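Local coordinates for protein anaphase-promoting complex subunit cut9 (Schizosaccharomyces pombe, PDB 2XPI) that serves as a tetratricopeptide-repeat, homodimeric subunit of the anaphase-promoting complex, the E3 ubiquitin ligase that controls progression through mitosis and G1, at residues A[194-197]-A[198-202]; A[238-242]-A[243-247]. All coordinates share one frame; numbering follows the deposited sequence.

Interaction 1 of 2, residues A[194-197]-A[198-202]; sequences GGIK and LEASM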
loop_
_atom_site.group_PDB
_atom_site.type_symbol
_atom_site.label_atom_id
_atom_site.label_comp_id
_atom_site.label_asym_id
_atom_site.label_seq_id
_atom_site.Cartn_x
_atom_site.Cartn_y
_atom_site.Cartn_z
ATOM N N GLY A 194 26.097 14.230 -1.050
ATOM C CA GLY A 194 25.392 14.164 -2.314
ATOM C C GLY A 194 23.887 14.030 -2.145
ATOM O O GLY A 194 23.133 14.285 -3.085
ATOM N N GLY A 195 23.459 13.606 -0.954
ATOM C CA GLY A 195 22.044 13.462 -0.639
ATOM C C GLY A 195 21.507 14.623 0.171
ATOM O O GLY A 195 22.249 15.571 0.445
ATOM N N ILE A 196 20.219 14.563 0.519
ATOM C CA ILE A 196 19.552 15.572 1.360
ATOM C C ILE A 196 20.058 15.477 2.795
ATOM O O ILE A 196 20.069 14.392 3.363
ATOM C CB ILE A 196 18.027 15.334 1.477
ATOM C CG1 ILE A 196 17.387 14.869 0.156
ATOM C CG2 ILE A 196 17.335 16.545 2.113
ATOM C CD1 ILE A 196 17.741 15.669 -0.985
ATOM N N LYS A 197 20.454 16.592 3.404
ATOM C CA LYS A 197 20.960 16.524 4.777
ATOM C C LYS A 197 19.853 16.018 5.657
ATOM O O LYS A 197 18.759 16.532 5.605
ATOM C CB LYS A 197 21.410 17.889 5.271
ATOM C CG LYS A 197 22.572 18.474 4.507
ATOM C CD LYS A 197 23.188 19.599 5.287
ATOM C CE LYS A 197 24.391 20.156 4.555
ATOM N NZ LYS A 197 25.220 21.023 5.447
ATOM N N LEU A 198 20.122 14.998 6.459
ATOM C CA LEU A 198 19.085 14.455 7.319
ATOM C C LEU A 198 18.493 15.547 8.225
ATOM O O LEU A 198 17.324 15.475 8.633
ATOM C CB LEU A 198 19.606 13.256 8.115
ATOM C CG LEU A 198 19.680 11.940 7.332
ATOM C CD1 LEU A 198 20.402 10.852 8.122
ATOM C CD2 LEU A 198 18.282 11.468 6.926
ATOM N N GLU A 199 19.283 16.572 8.523
ATOM C CA GLU A 199 18.749 17.719 9.246
ATOM C C GLU A 199 17.559 18.332 8.487
ATOM O O GLU A 199 16.545 18.698 9.088
ATOM C CB GLU A 199 19.824 18.783 9.470
ATOM C CG GLU A 199 19.306 19.998 10.242
ATOM C CD GLU A 199 20.351 21.086 10.421
ATOM O OE1 GLU A 199 21.529 20.863 10.044
ATOM O OE2 GLU A 199 19.991 22.168 10.938
ATOM N N ALA A 200 17.675 18.447 7.164
ATOM C CA ALA A 200 16.589 18.998 6.382
ATOM C C ALA A 200 15.375 18.102 6.497
ATOM O O ALA A 200 14.279 18.556 6.857
ATOM C CB ALA A 200 16.988 19.132 4.969
ATOM N N SER A 201 15.580 16.820 6.222
ATOM C CA SER A 201 14.505 15.837 6.184
ATOM C C SER A 201 13.703 15.772 7.471
ATOM O O SER A 201 12.496 15.531 7.451
ATOM C CB SER A 201 15.068 14.453 5.845
ATOM O OG SER A 201 15.676 14.469 4.556
ATOM N N MET A 202 14.360 15.984 8.600
ATOM C CA MET A 202 13.638 15.959 9.863
ATOM C C MET A 202 12.785 17.235 10.107
ATOM O O MET A 202 11.747 17.172 10.773
ATOM C CB MET A 202 14.594 15.655 11.025
ATOM C CG MET A 202 15.193 14.258 10.957
ATOM S SD MET A 202 16.029 13.760 12.478
ATOM C CE MET A 202 17.641 14.504 12.302
#
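The carbonyl of Lys197 is the flat group that ties the loop to the first turn of the helix, and the N-H of Ser201 meets it in the carbonyl plane. Ser201 N lies 3.3 Å from Lys197 O, with an N-H...O angle of 162° and a C=O...N angle of 156°. A second and weak bond reaches Lys197 O from Ala200 N, at 2.7 Å. Lys197 therefore stands at the N-cap and hands the helix its first i to i+4 bond through its backbone. Beside this polar link, one branch of Ile196 does the apolar work. With CG1 placed next to the backbone N (chi1 -39°), CG2 is set opposite that nitrogen, beside the carbonyl carbon, and faces the turn: Ile196 CG2 lies 3.9 Å from Ala200 CB and 3.6 Å from Ser201 OG. That hydroxyl has its partners in the second subunit, where it is hydrogen-bonded to Gln97 and Gln99. The extended chain of Lys197 brings Lys197 NZ to within 5.9 Å of Glu199 OE1, and the amide of Gln47 bridges the two, binding NZ through its oxygen and the carboxylate through its nitrogen. Glu199 OE2 is held in turn by Asn177, close to a bound gold(I) cyanide ion. The contact opens TPR 4: Leu198 packs on helix 150-162, Ala200 meets Val229 of helix 216-229, and Ile196 lies against Trp90 of the second subunit, consistent with the role of TPR repeats 1-7 in homodimerization.

Interaction 2 of 2, residues A[238-242]-A[243-247]; sequences DQLVS and NHLLT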
loop_
_atom_site.group_PDB
_atom_site.type_symbol
_atom_site.label_atom_id
_atom_site.label_comp_id
_atom_site.label_asym_id
_atom_site.label_seq_id
_atom_site.Cartn_x
_atom_site.Cartn_y
_atom_site.Cartn_z
ATOM N N ASP A 238 7.593 21.502 -2.283
ATOM C CA ASP A 238 6.346 21.044 -2.844
ATOM C C ASP A 238 5.196 21.178 -1.839
ATOM O O ASP A 238 4.077 21.475 -2.228
ATOM C CB ASP A 238 6.479 19.615 -3.354
ATOM C CG ASP A 238 5.159 19.049 -3.817
ATOM O OD1 ASP A 238 4.693 18.046 -3.223
ATOM O OD2 ASP A 238 4.565 19.632 -4.751
ATOM N N GLN A 239 5.458 20.958 -0.552
ATOM C CA GLN A 239 4.428 21.182 0.453
ATOM C C GLN A 239 4.082 22.669 0.573
ATOM O O GLN A 239 2.921 23.038 0.494
ATOM C CB GLN A 239 4.822 20.622 1.820
ATOM C CG GLN A 239 4.689 19.108 1.963
ATOM C CD GLN A 239 3.348 18.565 1.484
ATOM O OE1 GLN A 239 2.296 18.852 2.063
ATOM N NE2 GLN A 239 3.382 17.766 0.426
ATOM N N LEU A 240 5.086 23.520 0.765
ATOM C CA LEU A 240 4.845 24.956 0.831
ATOM C C LEU A 240 3.999 25.415 -0.342
ATOM O O LEU A 240 2.929 25.964 -0.151
ATOM C CB LEU A 240 6.155 25.729 0.852
ATOM C CG LEU A 240 6.887 25.640 2.189
ATOM C CD1 LEU A 240 8.343 26.009 2.018
ATOM C CD2 LEU A 240 6.218 26.521 3.243
ATOM N N VAL A 241 4.478 25.183 -1.551
ATOM C CA VAL A 241 3.764 25.574 -2.754
ATOM C C VAL A 241 2.383 24.923 -2.937
ATOM O O VAL A 241 1.424 25.598 -3.290
ATOM C CB VAL A 241 4.621 25.299 -3.985
ATOM C CG1 VAL A 241 3.780 25.382 -5.234
ATOM C CG2 VAL A 241 5.798 26.266 -4.028
ATOM N N SER A 242 2.269 23.626 -2.683
ATOM C CA SER A 242 0.989 22.913 -2.841
ATOM C C SER A 242 -0.052 23.194 -1.774
ATOM O O SER A 242 -1.237 23.071 -2.038
ATOM C CB SER A 242 1.204 21.403 -2.889
ATOM O OG SER A 242 1.485 21.003 -4.209
ATOM N N ASN A 243 0.393 23.501 -0.560
ATOM C CA ASN A 243 -0.509 23.833 0.533
ATOM C C ASN A 243 -0.685 25.343 0.614
ATOM O O ASN A 243 -1.330 25.860 1.529
ATOM C CB ASN A 243 0.016 23.293 1.862
ATOM C CG ASN A 243 -0.286 21.818 2.054
ATOM O OD1 ASN A 243 -1.285 21.305 1.545
ATOM N ND2 ASN A 243 0.576 21.126 2.805
ATOM N N HIS A 244 -0.096 26.037 -0.361
ATOM C CA HIS A 244 -0.220 27.485 -0.496
ATOM C C HIS A 244 0.036 28.180 0.834
ATOM O O HIS A 244 -0.651 29.129 1.198
ATOM C CB HIS A 244 -1.597 27.851 -1.067
ATOM C CG HIS A 244 -1.904 27.178 -2.370
ATOM N ND1 HIS A 244 -1.338 27.574 -3.564
ATOM C CD2 HIS A 244 -2.705 26.125 -2.663
ATOM C CE1 HIS A 244 -1.777 26.796 -4.537
ATOM N NE2 HIS A 244 -2.612 25.910 -4.018
ATOM N N LEU A 245 1.032 27.693 1.563
ATOM C CA LEU A 245 1.393 28.289 2.841
ATOM C C LEU A 245 2.090 29.637 2.666
ATOM O O LEU A 245 2.303 30.355 3.642
ATOM C CB LEU A 245 2.290 27.339 3.642
ATOM C CG LEU A 245 1.650 26.337 4.601
ATOM C CD1 LEU A 245 0.244 25.999 4.185
ATOM C CD2 LEU A 245 2.488 25.094 4.654
ATOM N N LEU A 246 2.458 29.970 1.431
ATOM C CA LEU A 246 3.165 31.221 1.170
ATOM C C LEU A 246 2.431 32.192 0.241
ATOM O O LEU A 246 1.664 31.783 -0.633
ATOM C CB LEU A 246 4.546 30.934 0.589
ATOM C CG LEU A 246 5.523 30.210 1.506
ATOM C CD1 LEU A 246 6.910 30.470 1.014
ATOM C CD2 LEU A 246 5.372 30.699 2.924
ATOM N N THR A 247 2.678 33.482 0.430
ATOM C CA THR A 247 2.201 34.471 -0.527
ATOM C C THR A 247 3.151 34.489 -1.715
ATOM O O THR A 247 4.309 34.094 -1.604
ATOM C CB THR A 247 2.117 35.890 0.075
ATOM O OG1 THR A 247 3.425 36.330 0.465
ATOM C CG2 THR A 247 1.183 35.919 1.282
#
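Leu240 and Leu245 meet where helix 234-242 ends, through both backbone and side chains. Leu245 N donates to Leu240 O at 3.1 Å, while Leu240 CD2 lies 4.0 Å from Leu245 CB, the two side chains crossing at about a right angle. Leu240 CD2 also comes within 4.1 Å of Leu246 CG. His244 N makes a weak bond to Val241 O (3.3 Å). With the positive phi of His244 (48°), the bonds Leu245 N to Leu240 O and His244 N to Val241 O form a Schellman motif, commonly accompanied, as here, by an apolar contact between the residue three before the C-cap and the second after it. The His244 imidazole touches Leu436 and has Val241 O 3.4 Å above one face, offset toward the rim. An alanine here would probably leave the ring's place by Val241 O unfilled and lose the contact with Leu436. One step back, Asn243 N bonds Gln239 O at 2.8 Å. A bend at chi2 (-49°) turns the Gln239 amide toward Asn243; the side chains lie side by side, amide planes 75° apart, Gln239 OE1 2.9 Å from Asn243 ND2. Farther out, Tyr223 of helix 216-229 supports Gln239, Leu240 and Leu245, and Leu254 of helix 248-257 packs on Leu240 and Leu246.

Interaction 1 starts a helix and interaction 2 ends one, in the successive repeats TPR 4 and TPR 5, their centres about 20 Å apart and without touching. The start, at 194-202, is buried and lies against the second subunit, and its polar side chains are hydrogen-bonded to distant parts of the chain and to the dimer partner. The end, at 238-247, is a surface contact whose internal contacts are chiefly backbone bonds and leucine packing, Leu240 being its one buried residue. Both lean on helix 216-229, through Val229 and Tyr223 respectively, and Gln239 also touches Tyr204 and Gln208 on helix 198-212, the very helix that interaction 1 begins.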